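Local coordinates for protein alpha-galacturonidase (Bacillus subtilis, PDB 3FEF) that hydrolyses alpha-1,4-linked galacturonate oligomers, releasing alpha-D-galacturonate, as an NAD- and manganese-dependent family 4 glycosidase that assembles as a homotetramer, at residues G232-L238 against S250-F256; Y39-F43 against A65-L69; V151-V155 against I358-V362. All blocks are in the same frame, centred on the assembly; numbering follows the deposited sequence.

Contact 1: G232-L238 against S250-F256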
# COMPACT_ATOMS: atom_id res chain seq x y z
N GLY A 232 -37.55 -13.32 -12.12
CA GLY A 232 -36.38 -14.19 -12.20
C GLY A 232 -36.54 -15.35 -13.16
O GLY A 232 -35.63 -15.65 -13.95
N GLU A 233 -37.69 -16.02 -13.10
CA GLU A 233 -37.98 -17.16 -13.96
C GLU A 233 -38.35 -16.71 -15.36
O GLU A 233 -37.76 -17.14 -16.34
CB GLU A 233 -39.12 -18.00 -13.38
CG GLU A 233 -38.89 -18.40 -11.93
CD GLU A 233 -37.78 -19.42 -11.79
OE1 GLU A 233 -37.76 -20.39 -12.59
OE2 GLU A 233 -36.93 -19.27 -10.88
N SER A 234 -39.34 -15.82 -15.45
CA SER A 234 -39.87 -15.45 -16.76
C SER A 234 -38.98 -14.45 -17.49
O SER A 234 -39.07 -14.32 -18.71
CB SER A 234 -41.26 -14.84 -16.60
OG SER A 234 -41.17 -13.65 -15.83
N GLY A 235 -38.13 -13.74 -16.75
CA GLY A 235 -37.36 -12.67 -17.34
C GLY A 235 -38.19 -11.40 -17.31
O GLY A 235 -39.37 -11.43 -16.95
N TYR A 236 -37.57 -10.29 -17.68
CA TYR A 236 -38.30 -9.05 -17.79
C TYR A 236 -37.84 -8.29 -19.02
O TYR A 236 -36.63 -8.11 -19.24
CB TYR A 236 -38.11 -8.19 -16.54
CG TYR A 236 -38.85 -6.88 -16.66
CD1 TYR A 236 -40.11 -6.72 -16.10
CD2 TYR A 236 -38.30 -5.82 -17.36
CE1 TYR A 236 -40.79 -5.53 -16.22
CE2 TYR A 236 -38.98 -4.63 -17.50
CZ TYR A 236 -40.22 -4.49 -16.92
OH TYR A 236 -40.91 -3.31 -17.05
N GLU A 237 -38.79 -7.83 -19.82
CA GLU A 237 -38.47 -7.18 -21.08
C GLU A 237 -38.83 -5.69 -21.07
O GLU A 237 -39.89 -5.29 -20.59
CB GLU A 237 -39.20 -7.89 -22.23
CG GLU A 237 -38.60 -9.24 -22.60
CD GLU A 237 -39.54 -10.11 -23.43
OE1 GLU A 237 -40.70 -10.30 -23.01
OE2 GLU A 237 -39.11 -10.60 -24.49
N LEU A 238 -37.93 -4.88 -21.60
CA LEU A 238 -38.15 -3.44 -21.65
C LEU A 238 -39.43 -3.12 -22.44
O LEU A 238 -39.80 -3.85 -23.36
CB LEU A 238 -36.94 -2.72 -22.26
CG LEU A 238 -35.60 -2.94 -21.54
CD1 LEU A 238 -34.42 -2.33 -22.30
CD2 LEU A 238 -35.68 -2.40 -20.13
N SER A 250 -32.44 -8.99 -24.48
CA SER A 250 -32.53 -10.05 -23.50
C SER A 250 -33.72 -9.81 -22.60
O SER A 250 -34.40 -8.81 -22.73
CB SER A 250 -31.25 -10.10 -22.65
OG SER A 250 -31.44 -9.44 -21.40
N ALA A 251 -33.98 -10.75 -21.71
CA ALA A 251 -34.97 -10.53 -20.67
C ALA A 251 -34.31 -10.46 -19.28
O ALA A 251 -34.96 -10.68 -18.27
CB ALA A 251 -36.04 -11.63 -20.70
N HIS A 252 -33.00 -10.18 -19.25
CA HIS A 252 -32.31 -9.94 -17.98
C HIS A 252 -32.30 -11.10 -16.99
O HIS A 252 -32.06 -10.90 -15.79
CB HIS A 252 -32.92 -8.71 -17.31
CG HIS A 252 -33.02 -7.55 -18.23
ND1 HIS A 252 -34.16 -7.25 -18.94
CD2 HIS A 252 -32.09 -6.64 -18.61
CE1 HIS A 252 -33.95 -6.18 -19.69
NE2 HIS A 252 -32.70 -5.79 -19.51
N ARG A 253 -32.59 -12.31 -17.47
CA ARG A 253 -32.51 -13.50 -16.64
C ARG A 253 -31.11 -13.70 -16.05
O ARG A 253 -30.97 -14.16 -14.91
CB ARG A 253 -32.92 -14.75 -17.43
CG ARG A 253 -34.42 -14.76 -17.76
CD ARG A 253 -34.97 -16.19 -17.81
NE ARG A 253 -34.94 -16.84 -16.51
CZ ARG A 253 -34.44 -18.06 -16.33
NH1 ARG A 253 -33.96 -18.74 -17.37
NH2 ARG A 253 -34.44 -18.60 -15.12
N VAL A 254 -30.09 -13.38 -16.82
CA VAL A 254 -28.72 -13.56 -16.35
C VAL A 254 -28.42 -12.56 -15.23
O VAL A 254 -27.83 -12.91 -14.21
CB VAL A 254 -27.68 -13.41 -17.48
CG1 VAL A 254 -26.25 -13.55 -16.90
CG2 VAL A 254 -27.92 -14.46 -18.59
N ALA A 255 -28.85 -11.31 -15.42
CA ALA A 255 -28.68 -10.30 -14.40
C ALA A 255 -29.43 -10.65 -13.12
O ALA A 255 -28.91 -10.42 -12.02
CB ALA A 255 -29.12 -8.91 -14.93
N PHE A 256 -30.65 -11.17 -13.24
CA PHE A 256 -31.40 -11.55 -12.04
C PHE A 256 -30.71 -12.69 -11.32
O PHE A 256 -30.66 -12.71 -10.09
CB PHE A 256 -32.85 -11.94 -12.36
CG PHE A 256 -33.68 -10.79 -12.87
CD1 PHE A 256 -33.53 -9.52 -12.32
CD2 PHE A 256 -34.59 -10.98 -13.89
CE1 PHE A 256 -34.29 -8.45 -12.80
CE2 PHE A 256 -35.36 -9.90 -14.36
CZ PHE A 256 -35.20 -8.65 -13.82
O HOH W 1 -32.94 -15.39 -13.56
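His-252 ND1 gives a short, in-plane hydrogen bond of 2.6 Å to Tyr-236 O, arriving nearly along the C=O axis. Tyr-236 N donates to Ala-251 O at 2.7 Å, so both backbone polar groups of Tyr-236 are engaged by 250-256. At the start of 232-238, Arg-253 NE reaches Gly-232 O at 2.9 Å, almost in the guanidinium plane, with a weaker bond from NH2 to the same oxygen. One water donates to both Gly-232 O and Arg-253 O. The Arg-253 chain, bent at chi2 and chi3, lays CG on Gly-235 CA (3.6 Å). Gly-235 takes a backbone shape (phi 86°) that suits glycine, and a CB there would run into Ala-251 CB. Phe-256 turns its ring edge to Tyr-236 CB (CE2 to CB 3.9 Å), while Leu-238 CG lies at the imidazole edge of His-252, near CE1, the two side chains crossing at about a right angle. Arg-253 also bonds Val-287 O and makes a cation-pi contact with Trp-288. The contact ties the loop after helix 220-231 to the start of helix 253-262 mainly through loop carbonyls held by side-chain N-H groups, and implies a proton on His-252 ND1, whatever the state of NE2.

Contact 2: Y39-F43 against A65-L69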
# COMPACT_ATOMS: atom_id res chain seq x y z
N TYR A 39 -8.95 9.71 -39.33
CA TYR A 39 -7.90 8.82 -39.81
C TYR A 39 -8.32 7.36 -39.73
O TYR A 39 -8.89 6.92 -38.74
CB TYR A 39 -6.60 9.03 -39.03
CG TYR A 39 -5.55 8.01 -39.41
CD1 TYR A 39 -4.75 8.19 -40.53
CD2 TYR A 39 -5.40 6.84 -38.67
CE1 TYR A 39 -3.81 7.25 -40.89
CE2 TYR A 39 -4.46 5.88 -39.02
CZ TYR A 39 -3.66 6.10 -40.14
OH TYR A 39 -2.72 5.16 -40.50
N ASP A 40 -8.00 6.62 -40.79
CA ASP A 40 -8.37 5.21 -40.87
C ASP A 40 -7.50 4.51 -41.91
O ASP A 40 -7.24 5.05 -42.98
CB ASP A 40 -9.85 5.07 -41.25
CG ASP A 40 -10.41 3.69 -40.93
OD1 ASP A 40 -9.80 2.69 -41.36
OD2 ASP A 40 -11.46 3.61 -40.25
N LEU A 41 -7.04 3.31 -41.58
CA LEU A 41 -6.25 2.52 -42.53
C LEU A 41 -6.99 2.45 -43.86
O LEU A 41 -6.38 2.51 -44.92
CB LEU A 41 -5.99 1.12 -41.99
CG LEU A 41 -5.15 1.03 -40.72
CD1 LEU A 41 -5.02 -0.42 -40.23
CD2 LEU A 41 -3.76 1.65 -40.95
N ASP A 42 -8.31 2.34 -43.79
CA ASP A 42 -9.14 2.31 -44.98
C ASP A 42 -9.63 3.73 -45.30
O ASP A 42 -10.67 4.18 -44.79
CB ASP A 42 -10.34 1.39 -44.75
CG ASP A 42 -11.34 1.45 -45.90
OD1 ASP A 42 -11.15 2.27 -46.82
OD2 ASP A 42 -12.31 0.68 -45.88
N PHE A 43 -8.88 4.43 -46.14
CA PHE A 43 -9.14 5.84 -46.40
C PHE A 43 -10.48 6.05 -47.07
O PHE A 43 -11.11 7.10 -46.90
CB PHE A 43 -8.03 6.45 -47.25
CG PHE A 43 -8.21 7.92 -47.51
CD1 PHE A 43 -8.99 8.36 -48.57
CD2 PHE A 43 -7.61 8.86 -46.69
CE1 PHE A 43 -9.16 9.72 -48.81
CE2 PHE A 43 -7.78 10.22 -46.93
CZ PHE A 43 -8.55 10.65 -47.99
N ALA A 65 -10.96 13.86 -43.98
CA ALA A 65 -10.21 12.59 -44.02
C ALA A 65 -8.72 12.84 -44.26
O ALA A 65 -8.36 13.48 -45.24
CB ALA A 65 -10.75 11.68 -45.09
N VAL A 66 -7.86 12.34 -43.38
CA VAL A 66 -6.42 12.54 -43.51
C VAL A 66 -5.70 11.19 -43.61
O VAL A 66 -6.23 10.16 -43.18
CB VAL A 66 -5.83 13.34 -42.32
CG1 VAL A 66 -6.44 14.73 -42.24
CG2 VAL A 66 -6.03 12.57 -41.02
N SER A 67 -4.49 11.21 -44.16
CA SER A 67 -3.83 9.98 -44.61
C SER A 67 -2.90 9.36 -43.58
O SER A 67 -2.52 8.21 -43.74
CB SER A 67 -3.04 10.25 -45.89
OG SER A 67 -2.18 11.35 -45.69
N THR A 68 -2.52 10.11 -42.56
CA THR A 68 -1.62 9.57 -41.55
C THR A 68 -1.99 10.00 -40.12
O THR A 68 -2.67 11.02 -39.93
CB THR A 68 -0.18 10.01 -41.82
OG1 THR A 68 -0.10 11.42 -41.70
CG2 THR A 68 0.27 9.58 -43.22
N LEU A 69 -1.54 9.22 -39.14
CA LEU A 69 -1.74 9.48 -37.73
C LEU A 69 -1.21 10.85 -37.34
O LEU A 69 -1.89 11.63 -36.66
CB LEU A 69 -1.00 8.44 -36.89
CG LEU A 69 -1.65 7.18 -36.32
CD1 LEU A 69 -0.60 6.36 -35.57
CD2 LEU A 69 -2.82 7.54 -35.39
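Tyr-39 and Val-66 lie side by side at the C-terminal ends of neighbouring parallel strands, their CA atoms 5.5 Å apart, before the two segments part toward separate helices. The Tyr-39 side chain carries most of the meeting. With CG anti to the backbone N (chi1 173°), its ring lies against the turn that follows strand 61-66: CE1 approaches Thr-68 CA at 3.3 Å, and Ser-67 O comes to the ring edge near its plane, 3.3 Å from the same CE1. Leu-69 N sits over one ring face, offset toward the rim, and Leu-69 CG adds an apolar touch at CE2, 4.1 Å away. Nearer the backbone, Tyr-39 CB packs on Val-66 CG2.

Phe-43 makes the second, more peripheral touch. Its CZ meets Ala-65 CB at 3.8 Å, while Val-66 O lies at the ring edge, 4.0 Å from CD2. Between the two aromatics the chain is shaped by an Asx turn, in which Asp-40 OD1 accepts from Asp-42 N at 2.9 Å. Asp-42 in turn caps helix 43-53 through Ala-45 N, and the other oxygen of Asp-40 accepts from Gly-14 N.

These are ends of adjoining strands in the parallel sheet of a Rossmann domain, and all but Leu-69 fall in the region that probably binds NAD, as in relatives. The two rings rest on peptide groups of 65-69 and on the apolar side chains of Ala-65, Val-66 and Leu-69, whereas the carboxylates of Asp-40 and Asp-42 are spent on shaping their own turn and the next helix.

Contact 3: V151-V155 against I358-V362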
# COMPACT_ATOMS: atom_id res chain seq x y z
N VAL A 151 -7.51 -4.07 -21.69
CA VAL A 151 -6.19 -4.27 -22.25
C VAL A 151 -5.72 -3.08 -23.08
O VAL A 151 -4.62 -2.59 -22.88
CB VAL A 151 -6.14 -5.56 -23.12
CG1 VAL A 151 -4.86 -5.59 -23.96
CG2 VAL A 151 -6.27 -6.83 -22.20
N CYS A 152 -6.56 -2.60 -24.01
CA CYS A 152 -6.18 -1.48 -24.86
C CYS A 152 -5.87 -0.26 -24.04
O CYS A 152 -4.84 0.39 -24.20
CB CYS A 152 -7.32 -1.11 -25.83
SG CYS A 152 -7.68 -2.41 -26.99
N THR A 153 -6.78 0.07 -23.14
CA THR A 153 -6.56 1.25 -22.33
C THR A 153 -5.29 1.08 -21.50
O THR A 153 -4.55 2.02 -21.30
CB THR A 153 -7.79 1.53 -21.46
OG1 THR A 153 -8.95 1.53 -22.31
CG2 THR A 153 -7.67 2.87 -20.79
N ARG A 154 -5.05 -0.14 -21.00
CA ARG A 154 -3.90 -0.35 -20.14
C ARG A 154 -2.61 -0.18 -20.92
O ARG A 154 -1.62 0.27 -20.37
CB ARG A 154 -3.93 -1.73 -19.52
CG ARG A 154 -2.75 -1.98 -18.62
CD ARG A 154 -2.82 -1.19 -17.29
NE ARG A 154 -1.87 -1.82 -16.38
CZ ARG A 154 -0.72 -1.28 -15.99
NH1 ARG A 154 -0.39 -0.06 -16.37
NH2 ARG A 154 0.08 -1.97 -15.22
N VAL A 155 -2.63 -0.54 -22.20
CA VAL A 155 -1.45 -0.46 -23.05
C VAL A 155 -1.11 1.00 -23.27
O VAL A 155 0.06 1.37 -23.24
CB VAL A 155 -1.66 -1.20 -24.41
CG1 VAL A 155 -0.53 -0.86 -25.43
CG2 VAL A 155 -1.75 -2.72 -24.18
N ILE A 358 -3.57 -2.04 -8.14
CA ILE A 358 -3.46 -0.68 -8.58
C ILE A 358 -2.88 -0.56 -10.01
O ILE A 358 -2.12 -1.43 -10.45
CB ILE A 358 -2.73 0.18 -7.53
CG1 ILE A 358 -1.41 0.68 -8.04
CG2 ILE A 358 -2.60 -0.58 -6.23
CD1 ILE A 358 -1.27 2.15 -7.74
N GLN A 359 -3.28 0.49 -10.73
CA GLN A 359 -2.93 0.67 -12.15
C GLN A 359 -3.85 -0.09 -13.10
O GLN A 359 -3.98 0.27 -14.27
CB GLN A 359 -1.53 0.17 -12.41
CG GLN A 359 -0.53 0.72 -11.46
CD GLN A 359 0.05 1.95 -12.01
OE1 GLN A 359 -0.65 2.97 -12.16
NE2 GLN A 359 1.32 1.88 -12.39
N ALA A 360 -4.43 -1.19 -12.64
CA ALA A 360 -5.30 -1.95 -13.52
C ALA A 360 -6.46 -1.02 -13.93
O ALA A 360 -6.85 -0.15 -13.17
CB ALA A 360 -5.82 -3.19 -12.84
N ILE A 361 -6.95 -1.20 -15.15
CA ILE A 361 -8.06 -0.41 -15.69
C ILE A 361 -9.38 -0.87 -15.08
O ILE A 361 -9.82 -1.99 -15.35
CB ILE A 361 -8.14 -0.58 -17.23
CG1 ILE A 361 -6.77 -0.29 -17.86
CG2 ILE A 361 -9.26 0.34 -17.84
CD1 ILE A 361 -6.20 1.04 -17.46
N VAL A 362 -9.98 -0.02 -14.25
CA VAL A 362 -11.30 -0.29 -13.68
C VAL A 362 -12.35 0.75 -14.13
O VAL A 362 -12.00 1.89 -14.52
CB VAL A 362 -11.19 -0.37 -12.14
CG1 VAL A 362 -10.24 -1.55 -11.71
CG2 VAL A 362 -10.63 0.94 -11.60
O HOH W 2 -2.72 1.79 -16.20
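Arg-154 leaves its helix with CG anti to the backbone N (chi1 -180°) and then bends at chi2 (72°), a course that carries the guanidinium across to Gln-359. Ile-361 points its CB toward the helix, and a chi1 of -52° sets CG1 against the backbone and CB of Arg-154. The result is close apolar packing: Ile-361 CG1 lies 3.6 Å from Arg-154 CB and equally near Arg-154 N, with CD1 resting by Arg-154 CA. The preceding residue joins in: Thr-153 CG2 meets Ile-361 CD1 at 4.1 Å.

Farther along the arginine, CD passes Gln-359 O at 3.5 Å, and this carbonyl oxygen lies over one face of the guanidinium instead of in line with an N-H. Gln-359 CB covers a face too, offset toward the rim and 3.9 Å from Arg-154 CZ. A water bridges the two residues: it donates to Gln-359 O at 2.8 Å and accepts a weak bond from Arg-154 NH1. The charge itself is met elsewhere, by a salt bridge from NH2 to Glu-397. An alanine here would remove the guanidinium, and would probably leave Glu-397 without its cationic mate and the bridging water less firmly placed beside Gln-359 O.

Thr-153 OG1 turns back to its own side, bonded to Met-149 O and Asn-144 ND2. The contact packs helix 149-159 of the Rossmann domain against the start of strand 361-369 of the C-terminal domain, and so lies at their junction. The helix is backed by helix 112-136, where Cys-152 and Val-155 pack on Phe-126. The strand is the middle one of a three-stranded antiparallel sheet, flanked by 341-348 and 372-375, and helix 383-405 supplies Glu-397 and touches both Val-151 and Ala-360.

The three contacts secure one chain at separate points, two of them not far from catalytic or metal-binding residues. Contact 2 closes before either of the others opens, and contact 1 is nested inside the loop that contact 3 closes. Contacts 1 and 2 lie on opposite sides of the chain's centre, 43 Å apart centre to centre; contact 3 is 31 Å from contact 1 and 26 Å from contact 2. In contact 3 the Thr-153 side chain is about 11 Å from the bound magnesium and about 8 Å from that of Asn-147, a probable substrate-binding residue. Leu-238 of contact 1 is about 11 Å from the probable proton donor His-170, side chain to side chain.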